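Putative adhesin (Bacteroides thetaiotaomicron, PDB 4QDG) probably tethers fimbrillin-type pili to the bacterial surface as an outer-membrane lipoprotein of the FimB/Mfa2 family, and binds magnesium ions. Local coordinates at residues Asp177-Ser182 and Val193-Trp198; Leu187-Met192 and Arg229-Pro234; Ser90-Tyr95 and Glu109-Cys114. One frame throughout, in Å; residues are numbered along the deposited sequence.

Interaction 1 of 3, residues Asp177-Ser182 and Val193-Trp198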
loop_
_atom_site.group_PDB
_atom_site.type_symbol
_atom_site.label_atom_id
_atom_site.label_comp_id
_atom_site.label_asym_id
_atom_site.label_seq_id
_atom_site.Cartn_x
_atom_site.Cartn_y
_atom_site.Cartn_z
ATOM N N ASP A 177 -10.536 1.676 -8.211
ATOM C CA ASP A 177 -9.949 2.450 -9.293
ATOM C C ASP A 177 -8.764 3.176 -8.653
ATOM O O ASP A 177 -8.851 4.354 -8.318
ATOM C CB ASP A 177 -11.001 3.386 -9.951
ATOM C CG ASP A 177 -10.518 4.102 -11.205
ATOM O OD1 ASP A 177 -9.277 4.255 -11.372
ATOM O OD2 ASP A 177 -11.381 4.536 -12.010
ATOM N N ASN A 178 -7.671 2.439 -8.415
ATOM C CA ASN A 178 -6.536 2.994 -7.672
ATOM C C ASN A 178 -5.155 2.572 -8.200
ATOM O O ASN A 178 -4.225 2.533 -7.414
ATOM C CB ASN A 178 -6.669 2.545 -6.184
ATOM C CG ASN A 178 -6.597 1.054 -5.954
ATOM O OD1 ASN A 178 -6.807 0.266 -6.865
ATOM N ND2 ASN A 178 -6.298 0.626 -4.709
ATOM N N ILE A 179 -5.002 2.266 -9.498
ATOM C CA ILE A 179 -3.718 1.773 -10.001
ATOM C C ILE A 179 -2.892 2.860 -10.731
ATOM O O ILE A 179 -1.776 2.561 -11.172
ATOM C CB ILE A 179 -3.860 0.500 -10.870
ATOM C CG1 ILE A 179 -4.537 0.776 -12.223
ATOM C CG2 ILE A 179 -4.506 -0.637 -10.085
ATOM C CD1 ILE A 179 -4.037 -0.129 -13.328
ATOM N N LEU A 180 -3.413 4.102 -10.822
ATOM C CA LEU A 180 -2.712 5.224 -11.448
ATOM C C LEU A 180 -2.510 6.351 -10.442
ATOM O O LEU A 180 -3.479 6.854 -9.875
ATOM C CB LEU A 180 -3.468 5.736 -12.693
ATOM C CG LEU A 180 -2.781 6.847 -13.515
ATOM C CD1 LEU A 180 -1.455 6.363 -14.132
ATOM C CD2 LEU A 180 -3.720 7.380 -14.629
ATOM N N PHE A 181 -1.247 6.731 -10.224
ATOM C CA PHE A 181 -0.881 7.816 -9.312
ATOM C C PHE A 181 -0.420 9.051 -10.074
ATOM O O PHE A 181 0.367 8.922 -11.014
ATOM C CB PHE A 181 0.255 7.382 -8.359
ATOM C CG PHE A 181 -0.070 6.277 -7.394
ATOM C CD1 PHE A 181 0.107 4.943 -7.753
ATOM C CD2 PHE A 181 -0.493 6.564 -6.098
ATOM C CE1 PHE A 181 -0.178 3.918 -6.845
ATOM C CE2 PHE A 181 -0.764 5.536 -5.185
ATOM C CZ PHE A 181 -0.589 4.222 -5.558
ATOM N N SER A 182 -0.841 10.257 -9.633
ATOM C CA SER A 182 -0.299 11.502 -10.179
ATOM C C SER A 182 1.014 11.804 -9.440
ATOM O O SER A 182 1.370 11.077 -8.506
ATOM C CB SER A 182 -1.280 12.672 -10.078
ATOM O OG SER A 182 -1.827 12.822 -8.781
ATOM N N VAL A 193 -10.623 -1.727 -11.674
ATOM C CA VAL A 193 -9.799 -2.942 -11.743
ATOM C C VAL A 193 -10.391 -3.926 -10.745
ATOM O O VAL A 193 -11.018 -3.507 -9.772
ATOM C CB VAL A 193 -8.269 -2.733 -11.509
ATOM C CG1 VAL A 193 -7.671 -1.812 -12.563
ATOM C CG2 VAL A 193 -7.960 -2.245 -10.091
ATOM N N THR A 194 -10.186 -5.220 -10.982
ATOM C CA THR A 194 -10.610 -6.271 -10.076
ATOM C C THR A 194 -9.353 -6.966 -9.524
ATOM O O THR A 194 -8.532 -7.469 -10.288
ATOM C CB THR A 194 -11.568 -7.243 -10.790
ATOM O OG1 THR A 194 -12.713 -6.519 -11.218
ATOM C CG2 THR A 194 -12.009 -8.398 -9.896
ATOM N N TYR A 195 -9.205 -6.973 -8.201
ATOM C CA TYR A 195 -8.153 -7.709 -7.523
ATOM C C TYR A 195 -8.735 -9.057 -7.107
ATOM O O TYR A 195 -9.868 -9.105 -6.606
ATOM C CB TYR A 195 -7.633 -6.959 -6.270
ATOM C CG TYR A 195 -6.967 -5.619 -6.518
ATOM C CD1 TYR A 195 -5.613 -5.538 -6.843
ATOM C CD2 TYR A 195 -7.663 -4.432 -6.322
ATOM C CE1 TYR A 195 -4.993 -4.308 -7.043
ATOM C CE2 TYR A 195 -7.041 -3.198 -6.463
ATOM C CZ TYR A 195 -5.707 -3.136 -6.821
ATOM O OH TYR A 195 -5.131 -1.896 -6.934
ATOM N N THR A 196 -7.955 -10.137 -7.278
ATOM C CA THR A 196 -8.348 -11.476 -6.834
ATOM C C THR A 196 -7.253 -11.980 -5.867
ATOM O O THR A 196 -6.167 -11.398 -5.829
ATOM C CB THR A 196 -8.652 -12.416 -8.008
ATOM O OG1 THR A 196 -7.491 -12.567 -8.815
ATOM C CG2 THR A 196 -9.878 -11.953 -8.852
ATOM N N PRO A 197 -7.511 -13.009 -5.038
ATOM C CA PRO A 197 -6.485 -13.425 -4.057
ATOM C C PRO A 197 -5.204 -14.024 -4.643
ATOM O O PRO A 197 -5.229 -14.764 -5.634
ATOM C CB PRO A 197 -7.213 -14.481 -3.233
ATOM C CG PRO A 197 -8.684 -14.161 -3.415
ATOM C CD PRO A 197 -8.762 -13.776 -4.848
ATOM N N TRP A 198 -4.082 -13.683 -4.013
ATOM C CA TRP A 198 -2.751 -14.196 -4.316
ATOM C C TRP A 198 -2.538 -15.495 -3.495
ATOM O O TRP A 198 -1.683 -16.303 -3.824
ATOM C CB TRP A 198 -1.641 -13.142 -4.051
ATOM C CG TRP A 198 -1.496 -12.678 -2.630
ATOM C CD1 TRP A 198 -2.051 -11.564 -2.079
ATOM C CD2 TRP A 198 -0.699 -13.282 -1.595
ATOM N NE1 TRP A 198 -1.613 -11.407 -0.791
ATOM C CE2 TRP A 198 -0.820 -12.468 -0.450
ATOM C CE3 TRP A 198 0.156 -14.398 -1.543
ATOM C CZ2 TRP A 198 -0.182 -12.775 0.764
ATOM C CZ3 TRP A 198 0.796 -14.695 -0.344
ATOM C CH2 TRP A 198 0.604 -13.901 0.801
#

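Interaction 2 of 3, residues Leu187-Met192 and Arg229-Pro234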
loop_
_atom_site.group_PDB
_atom_site.type_symbol
_atom_site.label_atom_id
_atom_site.label_comp_id
_atom_site.label_asym_id
_atom_site.label_seq_id
_atom_site.Cartn_x
_atom_site.Cartn_y
_atom_site.Cartn_z
ATOM N N LEU A 187 -4.472 9.542 -6.291
ATOM C CA LEU A 187 -4.960 8.631 -7.324
ATOM C C LEU A 187 -5.617 9.394 -8.448
ATOM O O LEU A 187 -6.274 10.408 -8.212
ATOM C CB LEU A 187 -5.963 7.591 -6.766
ATOM C CG LEU A 187 -5.427 6.634 -5.709
ATOM C CD1 LEU A 187 -6.567 5.921 -5.003
ATOM C CD2 LEU A 187 -4.342 5.654 -6.294
ATOM N N LEU A 188 -5.442 8.887 -9.677
ATOM C CA LEU A 188 -6.052 9.419 -10.890
ATOM C C LEU A 188 -7.069 8.424 -11.437
ATOM O O LEU A 188 -6.716 7.268 -11.620
ATOM C CB LEU A 188 -4.985 9.696 -11.954
ATOM C CG LEU A 188 -4.088 10.915 -11.767
ATOM C CD1 LEU A 188 -3.032 10.940 -12.846
ATOM C CD2 LEU A 188 -4.878 12.231 -11.837
ATOM N N GLU A 189 -8.294 8.862 -11.752
ATOM C CA GLU A 189 -9.344 7.983 -12.297
ATOM C C GLU A 189 -8.879 7.347 -13.619
ATOM O O GLU A 189 -8.524 8.058 -14.555
ATOM C CB GLU A 189 -10.662 8.750 -12.463
ATOM C CG GLU A 189 -11.859 7.826 -12.596
ATOM C CD GLU A 189 -13.234 8.461 -12.485
ATOM O OE1 GLU A 189 -13.321 9.660 -12.133
ATOM O OE2 GLU A 189 -14.230 7.754 -12.757
ATOM N N ASN A 190 -8.820 6.007 -13.661
ATOM C CA ASN A 190 -8.278 5.278 -14.809
ATOM C C ASN A 190 -9.159 4.079 -15.226
ATOM O O ASN A 190 -8.846 3.383 -16.200
ATOM C CB ASN A 190 -6.860 4.794 -14.449
ATOM C CG ASN A 190 -6.045 4.316 -15.629
ATOM O OD1 ASN A 190 -5.808 5.046 -16.592
ATOM N ND2 ASN A 190 -5.645 3.066 -15.611
ATOM N N GLY A 191 -10.262 3.878 -14.521
ATOM C CA GLY A 191 -11.177 2.770 -14.764
ATOM C C GLY A 191 -10.992 1.683 -13.712
ATOM O O GLY A 191 -9.868 1.422 -13.240
HETATM N N MSE A 192 -12.110 1.044 -13.339
HETATM C CA MSE A 192 -12.168 -0.003 -12.346
HETATM C C MSE A 192 -11.268 -1.186 -12.697
HETATM O O MSE A 192 -11.169 -1.593 -13.857
HETATM C CB MSE A 192 -13.616 -0.475 -12.202
HETATM C CG MSE A 192 -13.819 -1.471 -11.077
HETATM SE SE MSE A 192 -15.519 -2.412 -11.214
HETATM C CE MSE A 192 -15.003 -3.777 -12.617
ATOM N N ARG A 229 -12.325 9.140 -1.321
ATOM C CA ARG A 229 -12.518 10.142 -2.385
ATOM C C ARG A 229 -13.953 10.075 -2.851
ATOM O O ARG A 229 -14.599 9.051 -2.651
ATOM C CB ARG A 229 -11.531 9.995 -3.553
ATOM C CG ARG A 229 -11.651 8.673 -4.283
ATOM C CD ARG A 229 -10.272 8.175 -4.599
ATOM N NE ARG A 229 -10.283 7.002 -5.479
ATOM C CZ ARG A 229 -10.218 5.745 -5.059
ATOM N NH1 ARG A 229 -10.227 5.468 -3.764
ATOM N NH2 ARG A 229 -10.148 4.753 -5.929
ATOM N N ASP A 230 -14.470 11.154 -3.443
ATOM C CA ASP A 230 -15.879 11.151 -3.822
ATOM C C ASP A 230 -16.125 10.476 -5.196
ATOM O O ASP A 230 -17.281 10.223 -5.504
ATOM C CB ASP A 230 -16.530 12.566 -3.725
ATOM C CG ASP A 230 -15.866 13.710 -4.467
ATOM O OD1 ASP A 230 -15.219 13.455 -5.514
ATOM O OD2 ASP A 230 -16.038 14.878 -4.035
ATOM N N TRP A 231 -15.064 10.118 -5.962
ATOM C CA TRP A 231 -15.245 9.509 -7.291
ATOM C C TRP A 231 -15.155 7.970 -7.316
ATOM O O TRP A 231 -15.520 7.372 -8.322
ATOM C CB TRP A 231 -14.298 10.125 -8.344
ATOM C CG TRP A 231 -12.840 10.133 -7.989
ATOM C CD1 TRP A 231 -12.151 11.149 -7.392
ATOM C CD2 TRP A 231 -11.871 9.131 -8.329
ATOM N NE1 TRP A 231 -10.817 10.820 -7.288
ATOM C CE2 TRP A 231 -10.610 9.602 -7.892
ATOM C CE3 TRP A 231 -11.945 7.866 -8.944
ATOM C CZ2 TRP A 231 -9.433 8.854 -8.050
ATOM C CZ3 TRP A 231 -10.777 7.126 -9.091
ATOM C CH2 TRP A 231 -9.540 7.618 -8.642
ATOM N N TYR A 232 -14.722 7.326 -6.232
ATOM C CA TYR A 232 -14.723 5.870 -6.175
ATOM C C TYR A 232 -14.914 5.385 -4.768
ATOM O O TYR A 232 -14.323 5.908 -3.835
ATOM C CB TYR A 232 -13.491 5.178 -6.812
ATOM C CG TYR A 232 -13.903 3.867 -7.449
ATOM C CD1 TYR A 232 -14.487 3.844 -8.710
ATOM C CD2 TYR A 232 -13.848 2.669 -6.735
ATOM C CE1 TYR A 232 -14.971 2.668 -9.264
ATOM C CE2 TYR A 232 -14.350 1.487 -7.273
ATOM C CZ TYR A 232 -14.888 1.490 -8.553
ATOM O OH TYR A 232 -15.397 0.366 -9.146
ATOM N N SER A 233 -15.749 4.355 -4.640
ATOM C CA SER A 233 -16.076 3.671 -3.396
ATOM C C SER A 233 -15.625 2.196 -3.555
ATOM O O SER A 233 -16.362 1.380 -4.106
ATOM C CB SER A 233 -17.571 3.804 -3.095
ATOM O OG SER A 233 -17.884 3.258 -1.827
ATOM N N PRO A 234 -14.376 1.863 -3.148
ATOM C CA PRO A 234 -13.890 0.470 -3.309
ATOM C C PRO A 234 -14.800 -0.556 -2.616
ATOM O O PRO A 234 -15.325 -0.306 -1.503
ATOM C CB PRO A 234 -12.497 0.490 -2.668
ATOM C CG PRO A 234 -12.127 1.926 -2.590
ATOM C CD PRO A 234 -13.365 2.721 -2.498
HETATM O O HOH W 1 -8.538 12.361 -7.849
#

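Interaction 3 of 3, residues Ser90-Tyr95 and Glu109-Cys114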
loop_
_atom_site.group_PDB
_atom_site.type_symbol
_atom_site.label_atom_id
_atom_site.label_comp_id
_atom_site.label_asym_id
_atom_site.label_seq_id
_atom_site.Cartn_x
_atom_site.Cartn_y
_atom_site.Cartn_z
ATOM N N SER A 90 6.220 -4.057 -8.973
ATOM C CA SER A 90 4.865 -4.259 -9.473
ATOM C C SER A 90 4.352 -2.994 -10.224
ATOM O O SER A 90 3.351 -3.063 -10.939
ATOM C CB SER A 90 3.937 -4.610 -8.317
ATOM O OG SER A 90 4.384 -5.791 -7.674
ATOM N N PHE A 91 5.044 -1.845 -10.065
ATOM C CA PHE A 91 4.615 -0.586 -10.664
ATOM C C PHE A 91 5.631 -0.037 -11.680
ATOM O O PHE A 91 6.782 -0.473 -11.717
ATOM C CB PHE A 91 4.334 0.453 -9.560
ATOM C CG PHE A 91 3.172 0.120 -8.640
ATOM C CD1 PHE A 91 3.315 -0.821 -7.621
ATOM C CD2 PHE A 91 1.954 0.770 -8.773
ATOM C CE1 PHE A 91 2.250 -1.142 -6.789
ATOM C CE2 PHE A 91 0.888 0.466 -7.922
ATOM C CZ PHE A 91 1.047 -0.483 -6.931
ATOM N N LEU A 92 5.181 0.896 -12.529
ATOM C CA LEU A 92 6.040 1.505 -13.548
ATOM C C LEU A 92 5.871 3.004 -13.592
ATOM O O LEU A 92 4.759 3.512 -13.433
ATOM C CB LEU A 92 5.715 0.958 -14.964
ATOM C CG LEU A 92 5.841 -0.541 -15.232
ATOM C CD1 LEU A 92 5.100 -0.928 -16.492
ATOM C CD2 LEU A 92 7.291 -0.949 -15.360
HETATM N N MSE A 93 6.969 3.715 -13.859
HETATM C CA MSE A 93 6.933 5.143 -14.108
HETATM C C MSE A 93 6.330 5.334 -15.471
HETATM O O MSE A 93 6.649 4.592 -16.400
HETATM C CB MSE A 93 8.324 5.754 -14.035
HETATM C CG MSE A 93 8.515 6.578 -12.816
HETATM SE SE MSE A 93 10.402 6.898 -12.606
HETATM C CE MSE A 93 10.319 7.588 -10.879
ATOM N N LYS A 94 5.432 6.287 -15.583
ATOM C CA LYS A 94 4.688 6.556 -16.810
ATOM C C LYS A 94 4.802 8.038 -17.188
ATOM O O LYS A 94 4.470 8.928 -16.398
ATOM C CB LYS A 94 3.219 6.140 -16.579
ATOM C CG LYS A 94 2.353 6.027 -17.818
ATOM C CD LYS A 94 0.898 5.821 -17.414
ATOM C CE LYS A 94 -0.052 5.883 -18.588
ATOM N NZ LYS A 94 -1.467 5.867 -18.144
ATOM N N TYR A 95 5.310 8.292 -18.383
ATOM C CA TYR A 95 5.422 9.644 -18.933
ATOM C C TYR A 95 4.498 9.724 -20.130
ATOM O O TYR A 95 4.341 8.734 -20.864
ATOM C CB TYR A 95 6.879 10.011 -19.305
ATOM C CG TYR A 95 7.744 10.426 -18.134
ATOM C CD1 TYR A 95 7.633 11.698 -17.575
ATOM C CD2 TYR A 95 8.725 9.576 -17.631
ATOM C CE1 TYR A 95 8.435 12.091 -16.499
ATOM C CE2 TYR A 95 9.546 9.963 -16.568
ATOM C CZ TYR A 95 9.404 11.227 -16.010
ATOM O OH TYR A 95 10.209 11.622 -14.961
ATOM N N GLU A 109 2.026 3.872 -12.565
ATOM C CA GLU A 109 0.905 2.976 -12.784
ATOM C C GLU A 109 1.276 1.554 -12.441
ATOM O O GLU A 109 2.419 1.164 -12.634
ATOM C CB GLU A 109 0.455 3.047 -14.254
ATOM C CG GLU A 109 -0.986 2.587 -14.453
ATOM C CD GLU A 109 -1.441 2.349 -15.880
ATOM O OE1 GLU A 109 -1.126 3.184 -16.759
ATOM O OE2 GLU A 109 -2.153 1.342 -16.105
ATOM N N LEU A 110 0.299 0.760 -11.960
ATOM C CA LEU A 110 0.528 -0.667 -11.734
ATOM C C LEU A 110 0.673 -1.369 -13.080
ATOM O O LEU A 110 -0.072 -1.076 -14.017
ATOM C CB LEU A 110 -0.631 -1.299 -10.938
ATOM C CG LEU A 110 -0.506 -2.797 -10.587
ATOM C CD1 LEU A 110 0.363 -3.017 -9.359
ATOM C CD2 LEU A 110 -1.857 -3.428 -10.366
ATOM N N ASP A 111 1.622 -2.301 -13.166
ATOM C CA ASP A 111 1.778 -3.186 -14.311
ATOM C C ASP A 111 0.553 -4.116 -14.286
ATOM O O ASP A 111 0.378 -4.856 -13.317
ATOM C CB ASP A 111 3.114 -3.959 -14.184
ATOM C CG ASP A 111 3.488 -4.901 -15.324
ATOM O OD1 ASP A 111 2.585 -5.259 -16.139
ATOM O OD2 ASP A 111 4.669 -5.305 -15.392
ATOM N N SER A 112 -0.328 -4.014 -15.297
ATOM C CA SER A 112 -1.586 -4.776 -15.409
ATOM C C SER A 112 -1.410 -6.316 -15.310
ATOM O O SER A 112 -2.351 -7.012 -14.921
ATOM C CB SER A 112 -2.294 -4.429 -16.713
ATOM O OG SER A 112 -1.529 -4.835 -17.840
ATOM N N GLU A 113 -0.209 -6.827 -15.629
ATOM C CA GLU A 113 0.115 -8.255 -15.577
ATOM C C GLU A 113 0.041 -8.802 -14.144
ATOM O O GLU A 113 -0.260 -9.986 -13.955
ATOM C CB GLU A 113 1.508 -8.496 -16.189
ATOM C CG GLU A 113 1.602 -9.619 -17.216
ATOM C CD GLU A 113 0.371 -9.972 -18.033
ATOM O OE1 GLU A 113 -0.128 -9.104 -18.786
ATOM O OE2 GLU A 113 -0.089 -11.132 -17.926
ATOM N N CYS A 114 0.226 -7.918 -13.140
ATOM C CA CYS A 114 0.108 -8.234 -11.703
ATOM C C CYS A 114 -1.318 -8.573 -11.298
ATOM O O CYS A 114 -1.497 -9.237 -10.284
ATOM C CB CYS A 114 0.630 -7.075 -10.868
ATOM S SG CYS A 114 2.388 -6.746 -11.106
#

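Interaction 1 of 3, residues Asp177-Ser182 and Val193-Trp198
Y195 and N178 meet tip to tip, and the tyrosine is the side chain that spans the gap. From CB, its CG lies anti to the carbonyl carbon and beside the backbone N (chi1 -63°), and the side chain also touches I174 and T223. Contact with 177-182 begins at the far half of the ring. CE2 comes to 3.5 Å from N178 OD1 and CZ to 3.6 Å from the same oxygen, which sits at the ring edge, in its plane. The amide of N178 stands almost perpendicular to the ring (89°). At the very tip, Y195 OH donates to N178 OD1 at 2.7 Å, a bond that reaches the acceptor from above its carbonyl plane, 36° out of it. The same hydroxyl is also bonded to the backbone N of S224, so two hydrogen bonds grip this buried oxygen. N178 is held in turn at its other branch, where ND2 is bonded to R225 O.

Strand 193-195 is an outermost strand of a four-stranded antiparallel sheet, paired with 170-176. Residues 177-179 carry the chain out of that neighbouring strand and into 180-181, which belongs to a separate three-stranded sheet. The contact thus joins this link between two sheets to the edge strand 193-195, in a protein whose family is grouped with the transthyretin-like folds.

I179 packs beside the hydroxyl, with CG2 3.5 Å from Y195 OH and oblique to the ring, as the two side chains slide past each other in opposite directions. The apolar part of the contact is I179 against V193: the same methyl meets V193 CG2 at 3.8 Å, while I179 CG1 and CD1 each lie 4.1 Å from V193 CG1. I179 also touches E109 and L110 of strand 107-110.

Interaction 2 of 3, residues Leu187-Met192 and Arg229-Pro234
W231 and E189 are brought together by unlike first torsions: W231 CG sits between its backbone N and carbonyl carbon (chi1 53°), whereas E189 CG is anti to its N (chi1 -162°). E189 CB then lies over the six-membered ring, 4.0 Å from the centroid, in a CH-pi contact. The extended glutamate chain continues across the indole, with CG 3.7 Å from W231 CE3 and the carboxylate nearly parallel to the ring. R229 NE lies over the opposite face, toward the rim.

The guanidinium of R229 is itself sandwiched. L187 CD1 is centred over one face, 3.7 Å from CZ, and Y232 CB lies over the other, nearer the rim. At the far end CG of M192, a selenomethionine, packs obliquely on Y232 CZ at 4.0 Å. A water donates to L187 O at 3.0 Å and accepts a weak bond from W231 NE1.

No direct hydrogen bond joins the two loops. R229 NH2 makes a salt bridge to D176 and NH1 is bonded to M227 O, while a flat face is presented to L187 CD1. Direct contact is therefore largely van der Waals, with E189 CB and L187 CD1 over planar faces and a water bridging the loops.

Interaction 3 of 3, residues Ser90-Tyr95 and Glu109-Cys114
F91 and L110 form the close-packed side of this contact. L110 CD1 stands over one face of the F91 ring, 3.7 Å from its centroid and 16° off the normal, a CH-pi contact whose nearest ring atom is F91 CZ. The same methyl also approaches S90 O, and S90 CB packs against C114 SG at 3.8 Å. The backbones pair antiparallel: L92 and E109 are the hydrogen-bonded pair, joined by L92 N to E109 O (2.8 Å) and E109 N to L92 O (2.9 Å). The ladder is extended by D111 N, which donates to S90 O at 2.9 Å in an almost straight bond (165°).

The opposite character prevails on the side bearing L92 and E109. L92 is exposed, and its CD1 comes no nearer to D111 CB than 4.3 Å. Beyond it, an extended K94 carries NZ to E109 OE1, a salt bridge of 3.0 Å at the partly exposed margin.

Just past the strand, D111 precedes the turn that leads into the weakly bonded start of helix 113-116: its OD1 accepts a capping bond from E113 N at 3.2 Å, met from above the carboxylate plane, while OD2 forms a salt bridge with R120. Strand 107-110 is the middle member of a three-stranded antiparallel sheet, flanked by 91-94 and by 180-181, whose F181 touches F91 and whose L180 touches both K94 and E109.

How the interactions relate
Interaction 1 is the hub, its centre about 10 Å from the centres of both others, which lie about 17 Å apart. Toward interaction 3 it connects through the shared three-stranded sheet: I179 O lies 2.9 Å from L110 N, and F181 CE1 packs on F91 CE2 at 3.8 Å. Toward interaction 2 the joint is mainly polar, with D177 OD2 2.8 Å from G191 N and L180 O 2.8 Å from L188 N. Each of the two magnesium sites lies near a different contact. The N178 side chain is about 10 Å from the ion bound by N151, L273 and E276; the S90 side chain, whose OG bonds H124 N, is about 9 Å from the other ion.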